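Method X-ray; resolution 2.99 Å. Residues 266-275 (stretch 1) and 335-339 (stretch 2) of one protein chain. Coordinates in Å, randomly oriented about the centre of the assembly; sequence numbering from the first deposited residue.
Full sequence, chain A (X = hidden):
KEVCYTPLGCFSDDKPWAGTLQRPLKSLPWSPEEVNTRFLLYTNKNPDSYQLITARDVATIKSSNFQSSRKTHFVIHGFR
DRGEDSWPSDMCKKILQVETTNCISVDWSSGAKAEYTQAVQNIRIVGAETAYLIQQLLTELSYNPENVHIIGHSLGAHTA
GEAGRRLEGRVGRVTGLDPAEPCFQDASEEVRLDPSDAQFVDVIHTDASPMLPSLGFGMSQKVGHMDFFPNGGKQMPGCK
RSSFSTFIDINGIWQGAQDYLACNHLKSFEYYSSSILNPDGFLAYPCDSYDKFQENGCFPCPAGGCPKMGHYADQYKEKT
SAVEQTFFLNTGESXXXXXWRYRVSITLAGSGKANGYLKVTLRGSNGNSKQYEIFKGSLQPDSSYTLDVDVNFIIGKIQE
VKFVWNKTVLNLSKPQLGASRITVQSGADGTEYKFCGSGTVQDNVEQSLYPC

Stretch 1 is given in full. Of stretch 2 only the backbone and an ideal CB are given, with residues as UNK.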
ATOM      1  N   LEU A 266      -9.430   1.988   2.032  1.00 18.10           N
ATOM      2  CA  LEU A 266      -9.448   0.660   1.501  1.00 17.30           C
ATOM      3  C   LEU A 266      -8.416   0.478   0.413  1.00 17.06           C
ATOM      4  O   LEU A 266      -8.066  -0.636   0.111  1.00 18.11           O
ATOM      5  CB  LEU A 266     -10.842   0.330   0.967  1.00 16.79           C
ATOM      6  CG  LEU A 266     -11.975   0.363   1.995  1.00 17.03           C
ATOM      7  CD1 LEU A 266     -13.187  -0.233   1.412  1.00 19.21           C
ATOM      8  CD2 LEU A 266     -11.759  -0.335   3.297  1.00 18.01           C
ATOM      9  N   LYS A 267      -7.911   1.519  -0.205  1.00 16.16           N
ATOM     10  CA  LYS A 267      -6.977   1.257  -1.277  1.00 16.52           C
ATOM     11  C   LYS A 267      -5.699   0.561  -0.732  1.00 17.08           C
ATOM     12  O   LYS A 267      -5.006  -0.133  -1.429  1.00 16.73           O
ATOM     13  CB  LYS A 267      -6.649   2.556  -2.034  1.00 17.23           C
ATOM     14  CG  LYS A 267      -7.740   3.078  -3.063  1.00 17.15           C
ATOM     15  CD  LYS A 267      -7.819   2.252  -4.377  1.00 17.13           C
ATOM     16  CE  LYS A 267      -8.445   3.068  -5.570  1.00 17.79           C
ATOM     17  NZ  LYS A 267      -9.875   2.813  -5.764  1.00 13.92           N
ATOM     18  N   SER A 268      -5.411   0.746   0.540  1.00 17.94           N
ATOM     19  CA  SER A 268      -4.312   0.094   1.171  1.00 18.48           C
ATOM     20  C   SER A 268      -4.335  -1.411   0.970  1.00 18.55           C
ATOM     21  O   SER A 268      -3.324  -1.996   0.600  1.00 18.15           O
ATOM     22  CB  SER A 268      -4.342   0.435   2.659  1.00 19.11           C
ATOM     23  OG  SER A 268      -5.471  -0.121   3.307  1.00 22.76           O
ATOM     24  N   PHE A 269      -5.460  -2.053   1.228  1.00 19.55           N
ATOM     25  CA  PHE A 269      -5.525  -3.514   0.995  1.00 21.73           C
ATOM     26  C   PHE A 269      -5.770  -3.932  -0.459  1.00 21.78           C
ATOM     27  O   PHE A 269      -5.712  -5.098  -0.811  1.00 21.94           O
ATOM     28  CB  PHE A 269      -6.514  -4.248   1.936  1.00 22.23           C
ATOM     29  CG  PHE A 269      -7.955  -4.062   1.605  1.00 23.25           C
ATOM     30  CD1 PHE A 269      -8.503  -4.642   0.484  1.00 25.28           C
ATOM     31  CD2 PHE A 269      -8.788  -3.345   2.464  1.00 24.89           C
ATOM     32  CE1 PHE A 269      -9.869  -4.503   0.213  1.00 25.85           C
ATOM     33  CE2 PHE A 269     -10.132  -3.220   2.194  1.00 24.49           C
ATOM     34  CZ  PHE A 269     -10.673  -3.805   1.071  1.00 23.88           C
ATOM     35  N   GLU A 270      -6.074  -2.958  -1.271  1.00 21.89           N
ATOM     36  CA  GLU A 270      -6.273  -3.178  -2.649  1.00 22.62           C
ATOM     37  C   GLU A 270      -4.905  -3.257  -3.226  1.00 22.06           C
ATOM     38  O   GLU A 270      -4.543  -4.249  -3.821  1.00 21.86           O
ATOM     39  CB  GLU A 270      -7.005  -1.995  -3.218  1.00 24.06           C
ATOM     40  CG  GLU A 270      -8.403  -1.840  -2.675  1.00 27.85           C
ATOM     41  CD  GLU A 270      -9.271  -2.641  -3.523  1.00 33.12           C
ATOM     42  OE1 GLU A 270      -9.080  -3.862  -3.504  1.00 39.38           O
ATOM     43  OE2 GLU A 270     -10.033  -2.055  -4.275  1.00 37.23           O
ATOM     44  N   TYR A 271      -4.123  -2.212  -3.025  1.00 21.57           N
ATOM     45  CA  TYR A 271      -2.820  -2.187  -3.598  1.00 21.84           C
ATOM     46  C   TYR A 271      -2.066  -3.430  -3.122  1.00 22.33           C
ATOM     47  O   TYR A 271      -1.428  -4.143  -3.909  1.00 23.26           O
ATOM     48  CB  TYR A 271      -2.068  -0.946  -3.184  1.00 21.61           C
ATOM     49  CG  TYR A 271      -2.678   0.376  -3.572  1.00 23.90           C
ATOM     50  CD1 TYR A 271      -3.515   0.513  -4.653  1.00 26.25           C
ATOM     51  CD2 TYR A 271      -2.388   1.515  -2.847  1.00 28.18           C
ATOM     52  CE1 TYR A 271      -4.065   1.751  -4.976  1.00 27.69           C
ATOM     53  CE2 TYR A 271      -2.937   2.758  -3.170  1.00 28.66           C
ATOM     54  CZ  TYR A 271      -3.773   2.869  -4.232  1.00 27.74           C
ATOM     55  OH  TYR A 271      -4.311   4.103  -4.555  1.00 29.79           O
ATOM     56  N   TYR A 272      -2.144  -3.725  -1.832  1.00 21.75           N
ATOM     57  CA  TYR A 272      -1.378  -4.835  -1.339  1.00 20.90           C
ATOM     58  C   TYR A 272      -1.812  -6.096  -2.051  1.00 20.08           C
ATOM     59  O   TYR A 272      -1.020  -6.776  -2.651  1.00 19.50           O
ATOM     60  CB  TYR A 272      -1.554  -5.003   0.159  1.00 21.44           C
ATOM     61  CG  TYR A 272      -0.654  -6.097   0.737  1.00 20.24           C
ATOM     62  CD1 TYR A 272      -1.027  -7.430   0.680  1.00 18.71           C
ATOM     63  CD2 TYR A 272       0.525  -5.780   1.354  1.00 19.38           C
ATOM     64  CE1 TYR A 272      -0.255  -8.406   1.222  1.00 20.40           C
ATOM     65  CE2 TYR A 272       1.324  -6.765   1.897  1.00 20.39           C
ATOM     66  CZ  TYR A 272       0.932  -8.078   1.824  1.00 20.09           C
ATOM     67  OH  TYR A 272       1.704  -9.072   2.347  1.00 15.23           O
ATOM     68  N   SER A 273      -3.070  -6.436  -1.958  1.00 19.32           N
ATOM     69  CA  SER A 273      -3.494  -7.668  -2.584  1.00 19.75           C
ATOM     70  C   SER A 273      -3.018  -7.783  -4.064  1.00 20.09           C
ATOM     71  O   SER A 273      -2.687  -8.856  -4.542  1.00 19.94           O
ATOM     72  CB  SER A 273      -5.006  -7.793  -2.486  1.00 19.77           C
ATOM     73  OG  SER A 273      -5.478  -8.709  -3.428  1.00 21.51           O
ATOM     74  N   SER A 274      -2.961  -6.690  -4.801  1.00 20.95           N
ATOM     75  CA  SER A 274      -2.506  -6.762  -6.190  1.00 21.31           C
ATOM     76  C   SER A 274      -1.010  -6.969  -6.290  1.00 21.56           C
ATOM     77  O   SER A 274      -0.562  -7.646  -7.174  1.00 22.46           O
ATOM     78  CB  SER A 274      -2.831  -5.487  -6.950  1.00 21.97           C
ATOM     79  OG  SER A 274      -2.080  -5.423  -8.161  1.00 22.92           O
ATOM     80  N   SER A 275      -0.226  -6.342  -5.427  1.00 21.84           N
ATOM     81  CA  SER A 275       1.239  -6.626  -5.312  1.00 21.59           C
ATOM     82  C   SER A 275       1.587  -8.121  -5.079  1.00 22.33           C
ATOM     83  O   SER A 275       2.658  -8.607  -5.469  1.00 21.57           O
ATOM     84  CB  SER A 275       1.864  -5.809  -4.159  1.00 20.98           C
ATOM     85  OG  SER A 275       1.723  -6.491  -2.949  1.00 16.77           O
ATOM     86  N   UNK A 335      -8.373  -1.611 -11.513  1.00 49.61           N
ATOM     87  CA  UNK A 335      -8.064  -2.962 -11.922  1.00 49.21           C
ATOM     88  C   UNK A 335      -7.090  -3.662 -11.001  1.00 48.81           C
ATOM     89  O   UNK A 335      -7.492  -4.190  -9.964  1.00 49.95           O
ATOM     90  CB  UNK A 335      -7.503  -2.953 -13.345  1.00 49.21           C
ATOM     91  N   UNK A 336      -5.820  -3.697 -11.410  1.00 47.52           N
ATOM     92  CA  UNK A 336      -4.689  -4.163 -10.596  1.00 45.67           C
ATOM     93  C   UNK A 336      -3.798  -2.934 -10.115  1.00 42.67           C
ATOM     94  O   UNK A 336      -2.861  -3.088  -9.307  1.00 43.21           O
ATOM     95  CB  UNK A 336      -3.852  -5.153 -11.409  1.00 45.67           C
ATOM     96  N   UNK A 337      -4.104  -1.730 -10.593  1.00 38.03           N
ATOM     97  CA  UNK A 337      -3.488  -0.496 -10.108  1.00 35.40           C
ATOM     98  C   UNK A 337      -1.975  -0.426 -10.280  1.00 34.02           C
ATOM     99  O   UNK A 337      -1.290   0.324  -9.571  1.00 31.55           O
ATOM    100  CB  UNK A 337      -3.824  -0.316  -8.626  1.00 35.40           C
ATOM    101  N   UNK A 338      -1.442  -1.170 -11.235  1.00 33.59           N
ATOM    102  CA  UNK A 338       0.006  -1.143 -11.443  1.00 33.86           C
ATOM    103  C   UNK A 338       0.403  -0.004 -12.349  1.00 35.29           C
ATOM    104  O   UNK A 338      -0.212   0.209 -13.360  1.00 35.97           O
ATOM    105  CB  UNK A 338       0.493  -2.469 -12.030  1.00 33.86           C
ATOM    106  N   UNK A 339       1.417   0.744 -11.973  1.00 37.21           N
ATOM    107  CA  UNK A 339       1.924   1.789 -12.818  1.00 38.64           C
ATOM    108  C   UNK A 339       3.434   1.697 -12.800  1.00 39.48           C
ATOM    109  O   UNK A 339       4.053   1.329 -11.799  1.00 40.92           O
ATOM    110  CB  UNK A 339       1.435   3.166 -12.366  1.00 38.64           C
TER

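Stretch 1 is a helix, and the side that meets the loop of stretch 2 carries Lys 267, Glu 270, Tyr 271 and Ser 274, residues three and four apart and so aligned along one flank.

Position 335 has its CA-to-CB bond directed away from the helix, and no atom of stretch 1 lies within 5.5 Å of its ideal CB. The helix therefore sets no requirement here; the backbone does. With phi 84° and psi -100°, it adopts a conformation that a side chain would make costly, and the positive phi by itself favours glycine. The deposited residue is Gly 335.

At position 336 the CA-to-CB bond runs sideways to the helix, and the ideal CB lies 3.7 Å from Ser 274 OG. The more telling feature is the backbone carbonyl, whose O is 2.7 Å from the same OG. Because any residue supplies a carbonyl, this contact does not select a side chain; it merely favours one that can leave the hydroxyl undisturbed, and a small or polar group such as Ser, Asn or Asp would do so. The deposited residue is Asp 336, with chi1 in the p well. Ser 274 OG donates a hydrogen bond to Asp 336 O, tying the loop backbone to the helix, while the carboxylate is used within the loop: Asp 336 OD2 accepts a hydrogen bond of 2.5 Å from the OG1 at position 338.

Position 337 points toward the helix. Its ideal CB is 4.1 Å from Tyr 271 CD1, and beyond it the aromatic ring of Tyr 271, the aliphatic chain of Lys 267 and the carboxylate of Glu 270 offer a mixed surface. A long side chain with an apolar body could use the first two; a polar tip could also address the carboxylate. Phe, Tyr, Trp, Met, Arg or Lys are thus all plausible, although phi 60° and psi 25° place the backbone in the left-handed region, where Asn and Gly are more at ease. The deposited residue is Tyr 337, chi1 m, which has the largest contact of the loop, with 111 Å² covered by the helix. The edge of Tyr 271 meets its face, with ring centroids 5.5 Å apart and planes at 73°; Tyr 271 CE1 lies 4.0 Å from Tyr 337 CG. Farther along the ring, Lys 267 CE packs 3.6 Å from Tyr 337 CE2, and the phenol reaches the acid, with Tyr 337 OH 3.0 Å from Glu 270 OE2.

At position 338 the CA-to-CB bond is again sideways, and the extended backbone (-86°/133°) readily accepts a beta-branched residue; Val, Thr or Ser would fit. Thr 338 is deposited. Its OG1 donates the bond to Asp 336 OD2, bracing the turn, while its methyl CG2 lies 4.2 Å from Ser 274 OG.

Position 339 lies beyond reach of the helix, so stretch 1 cannot discriminate among residues. Ser 339 is found, its hydroxyl hydrogen-bonded elsewhere in the structure.

Stretch 2, residues 335-339: GDYTS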
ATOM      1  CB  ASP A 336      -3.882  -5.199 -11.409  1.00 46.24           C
ATOM      2  CG  ASP A 336      -2.965  -4.537 -12.468  1.00 48.46           C
ATOM      3  OD1 ASP A 336      -3.369  -3.553 -13.114  1.00 52.67           O
ATOM      4  OD2 ASP A 336      -1.815  -4.909 -12.727  1.00 49.98           O
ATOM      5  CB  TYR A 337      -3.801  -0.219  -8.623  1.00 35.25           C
ATOM      6  CG  TYR A 337      -5.254  -0.391  -8.172  1.00 33.76           C
ATOM      7  CD1 TYR A 337      -5.684  -1.590  -7.643  1.00 31.57           C
ATOM      8  CD2 TYR A 337      -6.175   0.669  -8.238  1.00 31.65           C
ATOM      9  CE1 TYR A 337      -6.958  -1.764  -7.263  1.00 31.03           C
ATOM     10  CE2 TYR A 337      -7.464   0.505  -7.830  1.00 28.68           C
ATOM     11  CZ  TYR A 337      -7.855  -0.723  -7.344  1.00 29.91           C
ATOM     12  OH  TYR A 337      -9.136  -0.965  -6.882  1.00 30.04           O
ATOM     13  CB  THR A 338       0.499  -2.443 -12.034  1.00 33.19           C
ATOM     14  OG1 THR A 338      -0.358  -2.869 -13.096  1.00 31.77           O
ATOM     15  CG2 THR A 338       0.375  -3.548 -11.019  1.00 33.57           C
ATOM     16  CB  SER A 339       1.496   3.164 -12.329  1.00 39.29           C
ATOM     17  OG  SER A 339       2.557   4.133 -12.473  1.00 40.48           O
TER
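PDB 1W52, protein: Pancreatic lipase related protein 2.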